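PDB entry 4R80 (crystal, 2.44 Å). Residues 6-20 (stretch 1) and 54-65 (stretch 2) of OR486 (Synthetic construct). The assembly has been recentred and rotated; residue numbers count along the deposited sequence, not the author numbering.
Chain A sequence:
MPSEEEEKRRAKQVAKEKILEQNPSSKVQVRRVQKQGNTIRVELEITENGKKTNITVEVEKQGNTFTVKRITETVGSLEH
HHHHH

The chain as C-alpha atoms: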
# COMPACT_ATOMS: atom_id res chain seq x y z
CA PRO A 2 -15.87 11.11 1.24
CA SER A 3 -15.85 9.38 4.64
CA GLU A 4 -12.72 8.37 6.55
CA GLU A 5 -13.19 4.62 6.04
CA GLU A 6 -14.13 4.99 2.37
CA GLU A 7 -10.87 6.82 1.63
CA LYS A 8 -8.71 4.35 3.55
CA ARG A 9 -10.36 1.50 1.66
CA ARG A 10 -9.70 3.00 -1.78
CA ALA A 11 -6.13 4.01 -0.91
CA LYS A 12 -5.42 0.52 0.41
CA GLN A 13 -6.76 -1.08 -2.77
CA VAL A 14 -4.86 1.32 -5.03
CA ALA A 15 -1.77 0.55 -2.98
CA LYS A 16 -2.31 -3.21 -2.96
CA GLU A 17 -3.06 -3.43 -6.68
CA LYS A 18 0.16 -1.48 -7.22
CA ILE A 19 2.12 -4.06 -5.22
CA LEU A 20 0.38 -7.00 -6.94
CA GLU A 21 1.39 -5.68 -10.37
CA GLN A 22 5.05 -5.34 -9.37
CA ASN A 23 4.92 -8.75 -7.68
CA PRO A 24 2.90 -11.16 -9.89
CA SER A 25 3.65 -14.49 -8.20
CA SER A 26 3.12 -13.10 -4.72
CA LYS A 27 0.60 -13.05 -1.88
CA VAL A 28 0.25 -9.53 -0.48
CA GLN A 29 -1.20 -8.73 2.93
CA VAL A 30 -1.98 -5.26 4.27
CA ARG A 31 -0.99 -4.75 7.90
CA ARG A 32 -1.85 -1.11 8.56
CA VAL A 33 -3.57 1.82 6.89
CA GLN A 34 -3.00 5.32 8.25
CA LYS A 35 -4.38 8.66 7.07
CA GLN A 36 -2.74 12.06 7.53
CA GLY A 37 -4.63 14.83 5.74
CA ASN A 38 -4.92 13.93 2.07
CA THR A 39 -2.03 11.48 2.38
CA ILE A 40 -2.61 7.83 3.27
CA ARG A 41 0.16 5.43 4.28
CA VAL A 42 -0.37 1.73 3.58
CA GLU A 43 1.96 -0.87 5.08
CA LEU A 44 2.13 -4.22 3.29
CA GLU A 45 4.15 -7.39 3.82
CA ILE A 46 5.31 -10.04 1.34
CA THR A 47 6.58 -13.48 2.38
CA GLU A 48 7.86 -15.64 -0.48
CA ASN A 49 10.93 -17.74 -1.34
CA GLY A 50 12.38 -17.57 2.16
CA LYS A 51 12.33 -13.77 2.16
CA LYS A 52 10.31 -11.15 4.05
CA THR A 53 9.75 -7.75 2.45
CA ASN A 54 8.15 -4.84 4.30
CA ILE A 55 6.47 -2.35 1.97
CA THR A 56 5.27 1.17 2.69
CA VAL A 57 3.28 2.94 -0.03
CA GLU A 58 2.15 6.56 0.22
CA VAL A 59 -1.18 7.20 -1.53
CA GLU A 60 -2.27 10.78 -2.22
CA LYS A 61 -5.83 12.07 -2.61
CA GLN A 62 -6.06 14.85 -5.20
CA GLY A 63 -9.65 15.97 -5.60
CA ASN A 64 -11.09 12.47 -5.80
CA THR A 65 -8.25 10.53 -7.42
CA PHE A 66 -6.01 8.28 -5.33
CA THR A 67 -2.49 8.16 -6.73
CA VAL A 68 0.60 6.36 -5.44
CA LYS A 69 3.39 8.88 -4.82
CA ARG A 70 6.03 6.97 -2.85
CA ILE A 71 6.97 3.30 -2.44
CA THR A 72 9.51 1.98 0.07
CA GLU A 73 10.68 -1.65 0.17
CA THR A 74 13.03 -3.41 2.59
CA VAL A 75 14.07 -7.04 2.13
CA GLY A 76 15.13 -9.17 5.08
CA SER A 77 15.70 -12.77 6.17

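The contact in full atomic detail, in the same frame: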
# COMPACT_ATOMS: atom_id res chain seq x y z
N GLU A 6 -13.98 5.13 3.81
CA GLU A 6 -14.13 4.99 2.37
C GLU A 6 -12.83 5.36 1.66
O GLU A 6 -12.47 4.77 0.64
CB GLU A 6 -15.26 5.90 1.90
CG GLU A 6 -15.83 5.64 0.52
CD GLU A 6 -15.07 6.33 -0.59
OE1 GLU A 6 -14.27 7.25 -0.31
OE2 GLU A 6 -15.32 5.99 -1.77
N GLU A 7 -12.12 6.34 2.22
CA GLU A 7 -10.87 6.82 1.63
C GLU A 7 -9.71 5.89 1.96
O GLU A 7 -8.81 5.70 1.14
CB GLU A 7 -10.56 8.25 2.08
CG GLU A 7 -11.55 9.29 1.56
CD GLU A 7 -11.15 10.71 1.92
OE1 GLU A 7 -10.11 10.88 2.58
OE2 GLU A 7 -11.87 11.65 1.55
N LYS A 8 -9.72 5.32 3.16
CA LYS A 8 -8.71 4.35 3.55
C LYS A 8 -8.85 3.07 2.73
O LYS A 8 -7.86 2.43 2.38
CB LYS A 8 -8.80 4.01 5.04
CG LYS A 8 -8.35 5.12 5.97
CD LYS A 8 -8.58 4.72 7.42
CE LYS A 8 -7.77 5.57 8.37
NZ LYS A 8 -8.00 5.19 9.79
N ARG A 9 -10.09 2.70 2.43
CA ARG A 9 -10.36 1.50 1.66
C ARG A 9 -9.85 1.62 0.22
O ARG A 9 -9.20 0.71 -0.29
CB ARG A 9 -11.85 1.16 1.69
CG ARG A 9 -12.23 -0.11 0.94
CD ARG A 9 -13.71 -0.11 0.59
NE ARG A 9 -14.05 0.95 -0.35
CZ ARG A 9 -13.91 0.85 -1.67
NH1 ARG A 9 -13.43 -0.26 -2.21
NH2 ARG A 9 -14.26 1.87 -2.45
N ARG A 10 -10.15 2.75 -0.42
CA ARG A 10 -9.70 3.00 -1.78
C ARG A 10 -8.18 3.10 -1.87
O ARG A 10 -7.56 2.53 -2.76
CB ARG A 10 -10.35 4.28 -2.33
CG ARG A 10 -11.86 4.16 -2.56
CD ARG A 10 -12.46 5.49 -3.02
NE ARG A 10 -11.88 5.98 -4.26
CZ ARG A 10 -12.23 7.12 -4.85
NH1 ARG A 10 -13.16 7.90 -4.31
NH2 ARG A 10 -11.64 7.49 -5.98
N ALA A 11 -7.58 3.82 -0.92
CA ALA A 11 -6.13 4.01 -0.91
C ALA A 11 -5.43 2.68 -0.70
O ALA A 11 -4.38 2.43 -1.29
CB ALA A 11 -5.73 5.00 0.18
N LYS A 12 -6.00 1.83 0.15
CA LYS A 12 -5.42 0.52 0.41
C LYS A 12 -5.47 -0.35 -0.84
O LYS A 12 -4.52 -1.08 -1.14
CB LYS A 12 -6.15 -0.18 1.56
CG LYS A 12 -5.54 -1.52 1.93
CD LYS A 12 -6.36 -2.24 2.99
CE LYS A 12 -7.58 -2.90 2.38
NZ LYS A 12 -7.19 -3.96 1.40
N GLN A 13 -6.58 -0.28 -1.57
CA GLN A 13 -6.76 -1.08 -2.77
C GLN A 13 -5.90 -0.58 -3.93
O GLN A 13 -5.38 -1.38 -4.71
CB GLN A 13 -8.23 -1.11 -3.19
CG GLN A 13 -9.12 -1.89 -2.23
CD GLN A 13 -10.57 -1.92 -2.67
OE1 GLN A 13 -10.93 -1.35 -3.70
NE2 GLN A 13 -11.41 -2.59 -1.89
N VAL A 14 -5.74 0.74 -4.03
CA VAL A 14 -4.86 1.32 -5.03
C VAL A 14 -3.43 0.90 -4.73
O VAL A 14 -2.67 0.53 -5.63
CB VAL A 14 -4.95 2.86 -5.03
CG1 VAL A 14 -3.79 3.47 -5.81
CG2 VAL A 14 -6.28 3.32 -5.61
N ALA A 15 -3.09 0.94 -3.45
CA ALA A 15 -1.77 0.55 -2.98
C ALA A 15 -1.50 -0.93 -3.20
O ALA A 15 -0.42 -1.31 -3.66
CB ALA A 15 -1.64 0.89 -1.52
N LYS A 16 -2.47 -1.77 -2.86
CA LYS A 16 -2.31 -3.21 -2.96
C LYS A 16 -2.24 -3.69 -4.41
O LYS A 16 -1.45 -4.56 -4.74
CB LYS A 16 -3.43 -3.93 -2.21
CG LYS A 16 -3.29 -5.45 -2.18
CD LYS A 16 -4.45 -6.09 -1.44
CE LYS A 16 -4.39 -7.60 -1.52
NZ LYS A 16 -5.64 -8.22 -1.01
N GLU A 17 -3.07 -3.10 -5.26
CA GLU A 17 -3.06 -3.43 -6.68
C GLU A 17 -1.72 -3.04 -7.28
O GLU A 17 -1.20 -3.73 -8.16
CB GLU A 17 -4.21 -2.72 -7.41
CG GLU A 17 -4.27 -3.01 -8.91
CD GLU A 17 -4.48 -4.48 -9.22
OE1 GLU A 17 -5.22 -5.16 -8.47
OE2 GLU A 17 -3.91 -4.96 -10.22
N LYS A 18 -1.17 -1.92 -6.81
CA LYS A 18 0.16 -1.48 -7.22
C LYS A 18 1.24 -2.50 -6.86
O LYS A 18 2.14 -2.77 -7.65
CB LYS A 18 0.49 -0.13 -6.59
CG LYS A 18 1.89 0.36 -6.92
CD LYS A 18 2.09 0.55 -8.40
CE LYS A 18 3.25 1.49 -8.69
NZ LYS A 18 3.62 1.48 -10.13
N ILE A 19 1.15 -3.07 -5.66
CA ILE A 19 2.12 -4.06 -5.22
C ILE A 19 1.94 -5.39 -5.96
O ILE A 19 2.92 -6.06 -6.30
CB ILE A 19 2.03 -4.29 -3.69
CG1 ILE A 19 2.23 -2.97 -2.95
CG2 ILE A 19 3.07 -5.30 -3.24
CD1 ILE A 19 3.48 -2.23 -3.35
N LEU A 20 0.69 -5.76 -6.21
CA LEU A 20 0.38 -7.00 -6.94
C LEU A 20 0.94 -6.98 -8.36
O LEU A 20 1.42 -8.01 -8.86
CB LEU A 20 -1.13 -7.24 -6.97
CG LEU A 20 -1.79 -7.71 -5.67
CD1 LEU A 20 -3.30 -7.62 -5.78
CD2 LEU A 20 -1.36 -9.12 -5.32
N ASN A 54 9.08 -5.83 3.76
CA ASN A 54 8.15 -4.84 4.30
C ASN A 54 7.99 -3.68 3.33
O ASN A 54 8.97 -3.06 2.92
CB ASN A 54 8.64 -4.32 5.65
CG ASN A 54 8.63 -5.39 6.72
OD1 ASN A 54 7.87 -6.36 6.65
ND2 ASN A 54 9.47 -5.22 7.73
N ILE A 55 6.74 -3.39 2.95
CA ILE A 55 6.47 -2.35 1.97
C ILE A 55 5.61 -1.23 2.53
O ILE A 55 4.56 -1.48 3.13
CB ILE A 55 5.76 -2.94 0.73
CG1 ILE A 55 6.51 -4.17 0.22
CG2 ILE A 55 5.62 -1.88 -0.35
CD1 ILE A 55 5.94 -4.75 -1.06
N THR A 56 6.06 0.00 2.34
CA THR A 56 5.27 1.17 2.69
C THR A 56 4.97 2.00 1.45
O THR A 56 5.89 2.49 0.79
CB THR A 56 6.01 2.06 3.72
OG1 THR A 56 6.22 1.32 4.93
CG2 THR A 56 5.19 3.30 4.03
N VAL A 57 3.70 2.13 1.12
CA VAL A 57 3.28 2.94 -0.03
C VAL A 57 2.44 4.14 0.38
O VAL A 57 1.44 4.01 1.08
CB VAL A 57 2.52 2.10 -1.07
CG1 VAL A 57 1.55 1.20 -0.37
CG2 VAL A 57 1.80 2.99 -2.07
N GLU A 58 2.88 5.33 -0.04
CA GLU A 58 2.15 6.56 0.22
C GLU A 58 1.16 6.89 -0.90
O GLU A 58 1.55 7.14 -2.04
CB GLU A 58 3.12 7.72 0.43
CG GLU A 58 4.05 7.53 1.61
CD GLU A 58 4.99 8.69 1.80
OE1 GLU A 58 4.94 9.64 0.98
OE2 GLU A 58 5.79 8.66 2.76
N VAL A 59 -0.13 6.88 -0.57
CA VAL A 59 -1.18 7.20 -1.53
C VAL A 59 -1.69 8.62 -1.27
O VAL A 59 -1.97 8.99 -0.13
CB VAL A 59 -2.35 6.21 -1.43
CG1 VAL A 59 -3.39 6.52 -2.49
CG2 VAL A 59 -1.85 4.78 -1.56
N GLU A 60 -1.80 9.41 -2.34
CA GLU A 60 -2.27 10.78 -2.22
C GLU A 60 -3.65 11.00 -2.85
O GLU A 60 -3.91 10.57 -3.97
CB GLU A 60 -1.25 11.75 -2.84
CG GLU A 60 -1.63 13.22 -2.71
CD GLU A 60 -1.69 13.69 -1.26
OE1 GLU A 60 -0.99 13.11 -0.41
OE2 GLU A 60 -2.44 14.65 -0.98
N LYS A 61 -4.52 11.69 -2.11
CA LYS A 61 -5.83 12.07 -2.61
C LYS A 61 -5.81 13.47 -3.20
O LYS A 61 -5.58 14.45 -2.49
CB LYS A 61 -6.87 12.02 -1.47
CG LYS A 61 -8.18 12.71 -1.79
CD LYS A 61 -9.08 12.80 -0.56
CE LYS A 61 -10.39 13.51 -0.86
NZ LYS A 61 -11.18 12.83 -1.91
N GLN A 62 -6.03 13.56 -4.51
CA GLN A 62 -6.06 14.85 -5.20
C GLN A 62 -7.43 15.04 -5.84
O GLN A 62 -7.71 14.48 -6.89
CB GLN A 62 -4.96 14.92 -6.26
CG GLN A 62 -4.91 16.24 -7.02
CD GLN A 62 -4.44 17.41 -6.16
OE1 GLN A 62 -3.26 17.76 -6.16
NE2 GLN A 62 -5.37 18.02 -5.42
N GLY A 63 -8.27 15.83 -5.19
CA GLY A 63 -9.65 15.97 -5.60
C GLY A 63 -10.41 14.72 -5.20
O GLY A 63 -10.88 14.61 -4.07
N ASN A 64 -10.51 13.77 -6.12
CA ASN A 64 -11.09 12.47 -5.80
C ASN A 64 -10.33 11.31 -6.46
O ASN A 64 -10.86 10.21 -6.60
CB ASN A 64 -12.57 12.40 -6.16
CG ASN A 64 -13.31 11.35 -5.37
OD1 ASN A 64 -12.99 11.09 -4.20
ND2 ASN A 64 -14.28 10.70 -6.00
N THR A 65 -9.10 11.58 -6.88
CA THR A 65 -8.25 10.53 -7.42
C THR A 65 -7.23 10.11 -6.37
O THR A 65 -6.68 10.94 -5.66
CB THR A 65 -7.51 10.98 -8.69
OG1 THR A 65 -6.98 12.30 -8.50
CG2 THR A 65 -8.46 10.99 -9.88

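The contact is a helix laid across one strand of a sheet. The N-to-C directions of helix 6-20 and strand 54-62 differ by 130°, so the two run roughly, but not exactly, in opposite senses, and their axes approach to 8.7 Å. That is close for a helix on a strand, and the side chains in between show how it is achieved. In the strand, CA-to-CB bonds alternate: those of I55, V57, V59 and K61 point toward the helix, whereas those of T56, E58 and E60 point away. The helix answers with E7, A11, A15 and I19, spaced by roughly one turn, together with R10 and V14 on the same side.

The tightest packing lies where the helix is thinnest. A11 and A15 carry only a methyl group beyond the backbone, and their small size leaves a shallow hollow along the helix surface. The valines supply the bumps. V59, which loses more area to this contact than any other residue here, reaches the helix with both methyls: CG1 lies 3.9 Å from CB of A11, and CG2 lies 3.9 Å from CB of A15. CG2 of V59 is also 3.5 Å from the backbone O of A11, so this methyl rests against the helix backbone itself. That oxygen is not left without a partner, since it accepts the hydrogen bond from N of A15 in the ordinary helical pattern. One residue pair along, V57 presses CG1 against CB of A15 at 3.4 Å, so A15 CB is touched by both valines. The CA atoms record the intimacy: A11 and V59 are 5.9 Å apart, A15 and V57 6.3 Å.

Toward the C-terminal part of the helix the backbones diverge, with the CA atoms of I19 and I55 8.6 Å apart. Here larger side chains suit the wider space. Each isoleucine contributes a beta-branched hydrocarbon, larger than alanine and held in a defined rotamer, and CG2 of I19 meets CD1 of I55 at 3.6 Å; the long arm of I55, with chi2 in t, extends to close the gap. Alanine opposite valine and isoleucine opposite isoleucine thus follow the changing separation of the backbones.

At the other end the apolar seam gives way to charge. K61 still points toward the helix, but its chain is long and polar-tipped. CE of K61 lies 3.4 Å from OE2 of E7, while K61 NZ and E7 OE2 form a long salt bridge of 3.7 Å. NZ of K61 also donates to O of G63 at 2.8 Å, which ties the side chain to its own turn. G63 has a phi of 75°, a conformation that favours glycine.

Beyond the strand, R10 reaches N64 in the turn. NH2 of R10 donates to the backbone O of N64 at 2.9 Å, and NH1 of R10 makes a weak hydrogen bond to OD1 of N64 at 3.2 Å. Arginine suits this edge because its length spans the gap and its guanidinium offers several donors.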